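Local atomic coordinates of YrdC-like domain-containing protein (Streptococcus mutans, PDB entry 3L7V), a protein that is of unknown function but may bind double-stranded RNA and take part in tRNA modification. Residues Y68-L78 against R182-N190; N90-G98 against L151-V162. One frame throughout, in Å; residues are numbered along the deposited sequence.

Contact 1: residues Y68-L78 against R182-N190. With SO4 (sulfate ion), chain B.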
loop_
_atom_site.group_PDB
_atom_site.type_symbol
_atom_site.label_atom_id
_atom_site.label_comp_id
_atom_site.label_asym_id
_atom_site.label_seq_id
_atom_site.Cartn_x
_atom_site.Cartn_y
_atom_site.Cartn_z
ATOM N N TYR A 68 -5.105 10.847 1.139
ATOM C CA TYR A 68 -5.127 10.471 2.567
ATOM C C TYR A 68 -5.477 8.990 2.798
ATOM O O TYR A 68 -6.347 8.441 2.114
ATOM C CB TYR A 68 -6.072 11.403 3.378
ATOM C CG TYR A 68 -5.469 12.789 3.544
ATOM C CD1 TYR A 68 -5.758 13.813 2.651
ATOM C CD2 TYR A 68 -4.551 13.050 4.562
ATOM C CE1 TYR A 68 -5.172 15.072 2.788
ATOM C CE2 TYR A 68 -3.958 14.293 4.704
ATOM C CZ TYR A 68 -4.276 15.302 3.816
ATOM O OH TYR A 68 -3.680 16.533 3.956
ATOM N N ILE A 69 -4.772 8.355 3.744
ATOM C CA ILE A 69 -5.028 6.965 4.133
ATOM C C ILE A 69 -5.310 6.826 5.632
ATOM O O ILE A 69 -4.840 7.631 6.443
ATOM C CB ILE A 69 -3.836 6.005 3.795
ATOM C CG1 ILE A 69 -2.543 6.465 4.489
ATOM C CG2 ILE A 69 -3.655 5.860 2.300
ATOM C CD1 ILE A 69 -1.272 5.707 4.063
ATOM N N ILE A 70 -6.079 5.795 5.977
ATOM C CA ILE A 70 -6.198 5.328 7.354
ATOM C C ILE A 70 -5.186 4.194 7.623
ATOM O O ILE A 70 -5.092 3.250 6.844
ATOM C CB ILE A 70 -7.640 4.846 7.639
ATOM C CG1 ILE A 70 -8.637 5.940 7.239
ATOM C CG2 ILE A 70 -7.794 4.436 9.113
ATOM C CD1 ILE A 70 -10.070 5.466 7.068
HETATM N N MSE A 71 -4.443 4.303 8.726
HETATM C CA MSE A 71 -3.331 3.410 9.074
HETATM C C MSE A 71 -3.521 2.740 10.441
HETATM O O MSE A 71 -3.873 3.413 11.425
HETATM C CB MSE A 71 -2.021 4.207 9.153
HETATM C CG MSE A 71 -1.324 4.514 7.847
HETATM SE SE MSE A 71 0.403 5.429 8.137
HETATM C CE MSE A 71 1.050 4.387 9.679
ATOM N N THR A 72 -3.253 1.431 10.504
ATOM C CA THR A 72 -3.302 0.647 11.753
ATOM C C THR A 72 -2.303 -0.520 11.730
ATOM O O THR A 72 -1.714 -0.820 10.686
ATOM C CB THR A 72 -4.731 0.096 12.085
ATOM O OG1 THR A 72 -5.201 -0.765 11.037
ATOM C CG2 THR A 72 -5.704 1.222 12.258
ATOM N N SER A 73 -2.120 -1.175 12.878
ATOM C CA SER A 73 -1.165 -2.280 12.977
ATOM C C SER A 73 -1.661 -3.552 13.705
ATOM O O SER A 73 -0.869 -4.455 13.963
ATOM C CB SER A 73 0.172 -1.798 13.560
ATOM O OG SER A 73 0.068 -1.557 14.949
ATOM N N ASP A 74 -2.955 -3.640 14.013
ATOM C CA ASP A 74 -3.500 -4.878 14.573
ATOM C C ASP A 74 -4.967 -5.144 14.231
ATOM O O ASP A 74 -5.637 -4.311 13.623
ATOM C CB ASP A 74 -3.283 -4.932 16.090
ATOM C CG ASP A 74 -3.922 -3.759 16.817
ATOM O OD1 ASP A 74 -4.872 -3.151 16.269
ATOM O OD2 ASP A 74 -3.464 -3.444 17.935
ATOM N N LYS A 75 -5.463 -6.313 14.620
ATOM C CA LYS A 75 -6.853 -6.694 14.339
ATOM C C LYS A 75 -7.901 -5.720 14.924
ATOM O O LYS A 75 -8.852 -5.330 14.233
ATOM C CB LYS A 75 -7.108 -8.128 14.822
ATOM C CG LYS A 75 -8.538 -8.621 14.661
ATOM C CD LYS A 75 -8.869 -8.908 13.215
ATOM C CE LYS A 75 -10.241 -9.577 13.087
ATOM N NZ LYS A 75 -10.251 -10.998 13.541
ATOM N N LYS A 76 -7.729 -5.335 16.189
ATOM C CA LYS A 76 -8.605 -4.339 16.823
ATOM C C LYS A 76 -8.667 -3.002 16.059
ATOM O O LYS A 76 -9.726 -2.375 15.976
ATOM C CB LYS A 76 -8.180 -4.084 18.274
ATOM C CG LYS A 76 -9.103 -4.665 19.318
ATOM C CD LYS A 76 -10.304 -3.746 19.568
ATOM C CE LYS A 76 -11.357 -3.871 18.470
ATOM N NZ LYS A 76 -12.399 -2.809 18.540
ATOM N N GLY A 77 -7.533 -2.563 15.515
ATOM C CA GLY A 77 -7.504 -1.347 14.717
ATOM C C GLY A 77 -8.158 -1.539 13.357
ATOM O O GLY A 77 -8.793 -0.619 12.837
ATOM N N LEU A 78 -8.002 -2.739 12.787
ATOM C CA LEU A 78 -8.586 -3.073 11.486
ATOM C C LEU A 78 -10.104 -3.107 11.524
ATOM O O LEU A 78 -10.755 -2.612 10.607
ATOM C CB LEU A 78 -8.035 -4.402 10.950
ATOM C CG LEU A 78 -6.661 -4.331 10.284
ATOM C CD1 LEU A 78 -5.958 -5.681 10.303
ATOM C CD2 LEU A 78 -6.791 -3.792 8.850
ATOM N N ARG A 182 7.440 -4.727 13.833
ATOM C CA ARG A 182 5.999 -4.699 13.559
ATOM C C ARG A 182 5.640 -4.203 12.146
ATOM O O ARG A 182 6.384 -3.426 11.547
ATOM C CB ARG A 182 5.279 -3.830 14.592
ATOM C CG ARG A 182 5.496 -4.255 16.031
ATOM C CD ARG A 182 4.638 -3.421 16.946
ATOM N NE ARG A 182 4.979 -3.587 18.355
ATOM C CZ ARG A 182 4.131 -3.346 19.349
ATOM N NH1 ARG A 182 2.899 -2.944 19.075
ATOM N NH2 ARG A 182 4.500 -3.520 20.607
HETATM N N MSE A 183 4.484 -4.642 11.640
HETATM C CA MSE A 183 3.962 -4.226 10.327
HETATM C C MSE A 183 2.879 -3.121 10.413
HETATM O O MSE A 183 2.272 -2.923 11.462
HETATM C CB MSE A 183 3.384 -5.443 9.590
HETATM C CG MSE A 183 4.387 -6.563 9.272
HETATM SE SE MSE A 183 3.479 -8.234 8.731
HETATM C CE MSE A 183 2.533 -7.555 7.172
ATOM N N VAL A 184 2.634 -2.415 9.307
ATOM C CA VAL A 184 1.567 -1.395 9.242
ATOM C C VAL A 184 0.643 -1.602 8.023
ATOM O O VAL A 184 1.116 -1.910 6.933
ATOM C CB VAL A 184 2.149 0.044 9.225
ATOM C CG1 VAL A 184 1.103 1.045 8.795
ATOM C CG2 VAL A 184 2.698 0.419 10.591
ATOM N N TYR A 185 -0.669 -1.459 8.224
ATOM C CA TYR A 185 -1.672 -1.750 7.188
ATOM C C TYR A 185 -2.531 -0.521 6.900
ATOM O O TYR A 185 -2.607 0.391 7.729
ATOM C CB TYR A 185 -2.580 -2.919 7.604
ATOM C CG TYR A 185 -1.842 -4.086 8.221
ATOM C CD1 TYR A 185 -1.939 -4.354 9.583
ATOM C CD2 TYR A 185 -1.037 -4.916 7.442
ATOM C CE1 TYR A 185 -1.255 -5.414 10.155
ATOM C CE2 TYR A 185 -0.355 -5.970 8.007
ATOM C CZ TYR A 185 -0.464 -6.219 9.362
ATOM O OH TYR A 185 0.221 -7.278 9.925
ATOM N N ALA A 186 -3.192 -0.497 5.741
ATOM C CA ALA A 186 -3.878 0.718 5.305
ATOM C C ALA A 186 -5.003 0.531 4.298
ATOM O O ALA A 186 -5.126 -0.506 3.645
ATOM C CB ALA A 186 -2.880 1.727 4.760
ATOM N N SER A 187 -5.789 1.599 4.178
ATOM C CA SER A 187 -6.903 1.729 3.251
ATOM C C SER A 187 -7.079 3.242 3.047
ATOM O O SER A 187 -6.663 4.037 3.899
ATOM C CB SER A 187 -8.158 1.131 3.884
ATOM O OG SER A 187 -9.093 0.723 2.910
ATOM N N SER A 188 -7.681 3.660 1.939
ATOM C CA SER A 188 -7.783 5.100 1.680
ATOM C C SER A 188 -8.823 5.769 2.566
ATOM O O SER A 188 -9.818 5.153 2.940
ATOM C CB SER A 188 -8.045 5.405 0.198
ATOM O OG SER A 188 -9.353 5.033 -0.197
ATOM N N ALA A 189 -8.582 7.037 2.888
ATOM C CA ALA A 189 -9.448 7.821 3.778
ATOM C C ALA A 189 -10.595 8.489 3.012
ATOM O O ALA A 189 -10.564 9.695 2.752
ATOM C CB ALA A 189 -8.618 8.875 4.537
ATOM N N ASN A 190 -11.611 7.692 2.693
ATOM C CA ASN A 190 -12.634 8.026 1.701
ATOM C C ASN A 190 -12.070 8.231 0.306
ATOM O O ASN A 190 -11.619 7.271 -0.314
ATOM C CB ASN A 190 -13.512 9.201 2.129
ATOM C CG ASN A 190 -14.844 8.741 2.681
ATOM O OD1 ASN A 190 -15.064 7.542 2.861
ATOM N ND2 ASN A 190 -15.739 9.682 2.947
HETATM S S SO4 B . -7.442 1.283 -1.484
HETATM O O1 SO4 B . -7.247 -0.155 -1.284
HETATM O O2 SO4 B . -7.965 1.534 -2.823
HETATM O O3 SO4 B . -8.405 1.783 -0.501
HETATM O O4 SO4 B . -6.158 1.977 -1.368
HETATM O O HOH W 1 1.559 -3.415 16.956
#
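Ile70 and Thr72 pair with Ser187 and Tyr185 as the hydrogen-bonded pairs of an antiparallel ladder in the central mixed sheet of the YrdC-like fold. The Thr72-Tyr185 pair is bonded in both directions; Tyr185 N reaches Thr72 O at 2.7 Å. At the far end Ala189, the centre of an inverse gamma turn, donates from its N to Tyr68 O at 2.8 Å. There Ala189 CB lies 3.8 Å from Tyr68 CB and also packs on Ile70 CG1.

The side chains of Met71 and Ala186 lie on one face of the sheet. The selenomethionine chain of Met71 bends at its last torsion (chi3 41°). This brings Met71 CE to 3.5 Å from Val184 CG1, a tight carbon contact. Leu96 and Ile172 pack on Met71 from outside the pair. The other face carries Ile70, Thr72, Tyr185 and Ser187. Here the Tyr185 ring lies obliquely beside Thr72 O and Ser73 O, and Leu78 CD1 from the helix lies 4.3 Å from Tyr185 CD1. Thr72 OG1 is buried here without a polar partner in the model.

Further out, the strand leads into helix 75-85. Asp74 is its N-cap, and Asp74 OD1 accepts from Gly77 N at 2.8 Å. Ser73 OG bonds to Val53 O, and a water links Ser73 OG to Arg182 NH1. At the opposite end a sulfate, probably from the crystallisation liquor, is hydrogen-bonded to Arg268 and to Ser188. Sulfate O3 accepts from Ser188 N at 3.2 Å, with an N-H...O angle of 163°.

Contact 2: residues N90-G98 against L151-V162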
loop_
_atom_site.group_PDB
_atom_site.type_symbol
_atom_site.label_atom_id
_atom_site.label_comp_id
_atom_site.label_asym_id
_atom_site.label_seq_id
_atom_site.Cartn_x
_atom_site.Cartn_y
_atom_site.Cartn_z
ATOM N N ASN A 90 -14.603 -8.469 2.381
ATOM C CA ASN A 90 -13.859 -9.276 1.421
ATOM C C ASN A 90 -12.837 -8.449 0.644
ATOM O O ASN A 90 -12.087 -8.986 -0.169
ATOM C CB ASN A 90 -14.813 -9.975 0.451
ATOM C CG ASN A 90 -15.329 -11.301 0.987
ATOM O OD1 ASN A 90 -14.557 -12.147 1.443
ATOM N ND2 ASN A 90 -16.642 -11.494 0.914
ATOM N N LYS A 91 -12.822 -7.142 0.888
ATOM C CA LYS A 91 -11.839 -6.253 0.273
ATOM C C LYS A 91 -10.763 -5.870 1.289
ATOM O O LYS A 91 -10.961 -4.962 2.099
ATOM C CB LYS A 91 -12.520 -4.998 -0.284
ATOM N N PRO A 92 -9.608 -6.556 1.229
ATOM C CA PRO A 92 -8.523 -6.458 2.221
ATOM C C PRO A 92 -7.780 -5.111 2.223
ATOM O O PRO A 92 -7.724 -4.430 1.187
ATOM C CB PRO A 92 -7.551 -7.582 1.802
ATOM C CG PRO A 92 -8.248 -8.346 0.671
ATOM C CD PRO A 92 -9.235 -7.402 0.080
ATOM N N GLY A 93 -7.227 -4.738 3.381
ATOM C CA GLY A 93 -6.249 -3.658 3.450
ATOM C C GLY A 93 -4.929 -4.093 2.811
ATOM O O GLY A 93 -4.698 -5.287 2.593
ATOM N N VAL A 94 -4.061 -3.126 2.518
ATOM C CA VAL A 94 -2.773 -3.383 1.862
ATOM C C VAL A 94 -1.607 -3.358 2.859
ATOM O O VAL A 94 -1.730 -2.776 3.946
ATOM C CB VAL A 94 -2.503 -2.316 0.787
ATOM C CG1 VAL A 94 -3.730 -2.133 -0.103
ATOM C CG2 VAL A 94 -2.122 -1.000 1.436
ATOM N N VAL A 95 -0.481 -3.978 2.491
ATOM C CA VAL A 95 0.733 -3.973 3.326
ATOM C C VAL A 95 1.724 -2.852 2.947
ATOM O O VAL A 95 2.230 -2.816 1.826
ATOM C CB VAL A 95 1.469 -5.339 3.280
ATOM C CG1 VAL A 95 2.667 -5.328 4.210
ATOM C CG2 VAL A 95 0.537 -6.476 3.643
ATOM N N LEU A 96 2.000 -1.944 3.882
ATOM C CA LEU A 96 2.911 -0.811 3.628
ATOM C C LEU A 96 4.374 -1.152 3.966
ATOM O O LEU A 96 4.711 -1.300 5.140
ATOM C CB LEU A 96 2.486 0.426 4.439
ATOM C CG LEU A 96 1.115 1.081 4.209
ATOM C CD1 LEU A 96 0.854 2.156 5.256
ATOM C CD2 LEU A 96 0.993 1.662 2.804
ATOM N N CYS A 97 5.229 -1.257 2.943
ATOM C CA CYS A 97 6.646 -1.638 3.117
ATOM C C CYS A 97 7.579 -0.426 3.307
ATOM O O CYS A 97 7.580 0.505 2.502
ATOM C CB CYS A 97 7.140 -2.510 1.930
ATOM S SG CYS A 97 6.360 -4.170 1.787
ATOM N N GLY A 98 8.386 -0.457 4.362
ATOM C CA GLY A 98 9.303 0.628 4.671
ATOM C C GLY A 98 10.718 0.404 4.140
ATOM O O GLY A 98 11.594 1.271 4.289
ATOM N N LEU A 151 -8.427 -9.889 7.621
ATOM C CA LEU A 151 -8.668 -8.534 7.115
ATOM C C LEU A 151 -7.541 -7.907 6.250
ATOM O O LEU A 151 -7.719 -6.819 5.702
ATOM C CB LEU A 151 -9.053 -7.582 8.262
ATOM C CG LEU A 151 -10.410 -7.755 8.965
ATOM C CD1 LEU A 151 -11.559 -7.864 7.971
ATOM C CD2 LEU A 151 -10.391 -8.966 9.861
HETATM N N MSE A 152 -6.399 -8.577 6.115
HETATM C CA MSE A 152 -5.337 -8.048 5.256
HETATM C C MSE A 152 -4.708 -9.056 4.267
HETATM O O MSE A 152 -3.700 -8.764 3.632
HETATM C CB MSE A 152 -4.274 -7.302 6.076
HETATM C CG MSE A 152 -4.020 -7.841 7.481
HETATM SE SE MSE A 152 -2.994 -9.499 7.537
HETATM C CE MSE A 152 -1.648 -9.067 6.148
ATOM N N THR A 153 -5.306 -10.239 4.160
ATOM C CA THR A 153 -5.068 -11.141 3.037
ATOM C C THR A 153 -6.429 -11.526 2.478
ATOM O O THR A 153 -7.446 -11.387 3.163
ATOM C CB THR A 153 -4.314 -12.442 3.438
ATOM O OG1 THR A 153 -5.188 -13.314 4.160
ATOM C CG2 THR A 153 -3.090 -12.145 4.281
ATOM N N ASP A 154 -6.462 -12.001 1.239
ATOM C CA ASP A 154 -7.701 -12.531 0.690
ATOM C C ASP A 154 -7.747 -14.045 0.908
ATOM O O ASP A 154 -6.859 -14.619 1.548
ATOM C CB ASP A 154 -7.859 -12.167 -0.792
ATOM C CG ASP A 154 -6.842 -12.874 -1.688
ATOM O OD1 ASP A 154 -7.053 -12.887 -2.911
ATOM O OD2 ASP A 154 -5.840 -13.420 -1.179
ATOM N N ILE A 155 -8.786 -14.693 0.388
ATOM C CA ILE A 155 -8.970 -16.130 0.611
ATOM C C ILE A 155 -7.902 -17.002 -0.069
ATOM O O ILE A 155 -7.679 -18.136 0.349
ATOM C CB ILE A 155 -10.378 -16.598 0.185
ATOM C CG1 ILE A 155 -10.699 -16.109 -1.226
ATOM C CG2 ILE A 155 -11.431 -16.091 1.161
ATOM C CD1 ILE A 155 -12.115 -16.414 -1.670
ATOM N N ARG A 156 -7.248 -16.485 -1.108
ATOM C CA ARG A 156 -6.181 -17.233 -1.782
ATOM C C ARG A 156 -4.845 -17.082 -1.063
ATOM O O ARG A 156 -3.878 -17.762 -1.400
ATOM C CB ARG A 156 -6.002 -16.776 -3.230
ATOM C CG ARG A 156 -7.278 -16.416 -3.948
ATOM C CD ARG A 156 -7.112 -15.068 -4.636
ATOM N NE ARG A 156 -6.669 -15.168 -6.021
ATOM C CZ ARG A 156 -6.060 -14.193 -6.688
ATOM N NH1 ARG A 156 -5.785 -13.034 -6.096
ATOM N NH2 ARG A 156 -5.714 -14.385 -7.951
ATOM N N GLY A 157 -4.786 -16.174 -0.092
ATOM C CA GLY A 157 -3.573 -15.967 0.681
ATOM C C GLY A 157 -2.628 -14.918 0.108
ATOM O O GLY A 157 -1.441 -14.928 0.406
ATOM N N THR A 158 -3.149 -14.011 -0.712
ATOM C CA THR A 158 -2.324 -12.974 -1.326
ATOM C C THR A 158 -2.565 -11.633 -0.631
ATOM O O THR A 158 -3.598 -11.459 0.027
ATOM C CB THR A 158 -2.622 -12.840 -2.850
ATOM O OG1 THR A 158 -4.010 -12.550 -3.058
ATOM C CG2 THR A 158 -2.279 -14.136 -3.598
ATOM N N SER A 159 -1.612 -10.703 -0.761
ATOM C CA SER A 159 -1.809 -9.297 -0.359
ATOM C C SER A 159 -1.242 -8.344 -1.410
ATOM O O SER A 159 -0.494 -8.775 -2.305
ATOM C CB SER A 159 -1.139 -8.984 0.987
ATOM O OG SER A 159 -1.618 -9.797 2.048
ATOM N N CYS A 160 -1.601 -7.059 -1.302
ATOM C CA CYS A 160 -0.978 -6.000 -2.101
ATOM C C CYS A 160 0.158 -5.334 -1.310
ATOM O O CYS A 160 -0.099 -4.696 -0.287
ATOM C CB CYS A 160 -2.008 -4.935 -2.522
ATOM S SG CYS A 160 -1.314 -3.587 -3.572
ATOM N N PHE A 161 1.396 -5.476 -1.790
ATOM C CA PHE A 161 2.575 -4.884 -1.134
ATOM C C PHE A 161 2.995 -3.576 -1.839
ATOM O O PHE A 161 3.262 -3.578 -3.040
ATOM C CB PHE A 161 3.760 -5.881 -1.136
ATOM C CG PHE A 161 3.561 -7.092 -0.245
ATOM C CD1 PHE A 161 4.049 -7.106 1.057
ATOM C CD2 PHE A 161 2.899 -8.215 -0.716
ATOM C CE1 PHE A 161 3.871 -8.208 1.867
ATOM C CE2 PHE A 161 2.711 -9.322 0.095
ATOM C CZ PHE A 161 3.199 -9.320 1.389
ATOM N N VAL A 162 3.082 -2.474 -1.097
ATOM C CA VAL A 162 3.288 -1.139 -1.688
ATOM C C VAL A 162 4.573 -0.483 -1.200
ATOM O O VAL A 162 4.876 -0.571 -0.018
ATOM C CB VAL A 162 2.131 -0.185 -1.292
ATOM C CG1 VAL A 162 2.245 1.120 -2.035
ATOM C CG2 VAL A 162 0.793 -0.829 -1.561
#
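Val95 and Phe161 form a parallel bridge, their side chains side by side and pointing the same way. Val95 CB lies 3.8 Å from Phe161 CD1, and Val95 CG2 sits over one face of the ring. Cys97 SG comes to the ring edge near its plane, 5.2 Å from the centroid of the Phe161 ring. This is a sulfur-aromatic contact. The Cys97 torsion (chi1 -66°) sets SG beside the backbone N and opposite the carbonyl carbon, which brings the sulfur to Phe161 CD1. Leu103, Leu106 and Trp133 add to the packing round Phe161.

Three backbone bonds hold this tight part. Val95 N donates to Cys160 O at 2.9 Å, Val162 N to Val95 O, and Cys97 N to Val162 O. Away from the Val95 and Phe161 side of the strands, Val94 CG2 and Val162 CG2 meet at 4.2 Å, with both residues partly exposed.

The other end is looser. Partly exposed Pro92 has its CG 4.1 Å from Asp154 CB. One bond, Gly93 N to Leu151 O at 3.2 Å, spans the segments here. The type I turn from Asp154 to Gly157 is held by bonds within 151-162: Asp154 OD2 accepts from both Thr158 N and Thr158 OG1. Ser159 OG donates to Met152 O at 2.8 Å on a lone pair and also bonds Trp133 NE1.

Parallel neighbours 94-96 and 158-163, far apart in sequence, belong to the central mixed sheet of the YrdC-like fold.

How the contacts relate
The centres of contact 1 and contact 2 lie about 11 Å apart in one mixed sheet. Across it the strands run 67-72, 185-188, 94-96, 158-163, so strands 185-188 and 94-96 join the two contacts. Ala186 O to Val94 N, at 3.0 Å, and Val184 O to Leu96 N are probable hydrogen bonds between them. Met183 CE also packs on Val95 CG1 at 3.7 Å. Along the chain, both segments of contact 2 fall between those of contact 1, and helix 75-85 leads from strand 67-72 towards strand 94-96. Contact 1 thus brings back a late strand between two earlier ones, so the two contacts form neighbouring parts of one sheet.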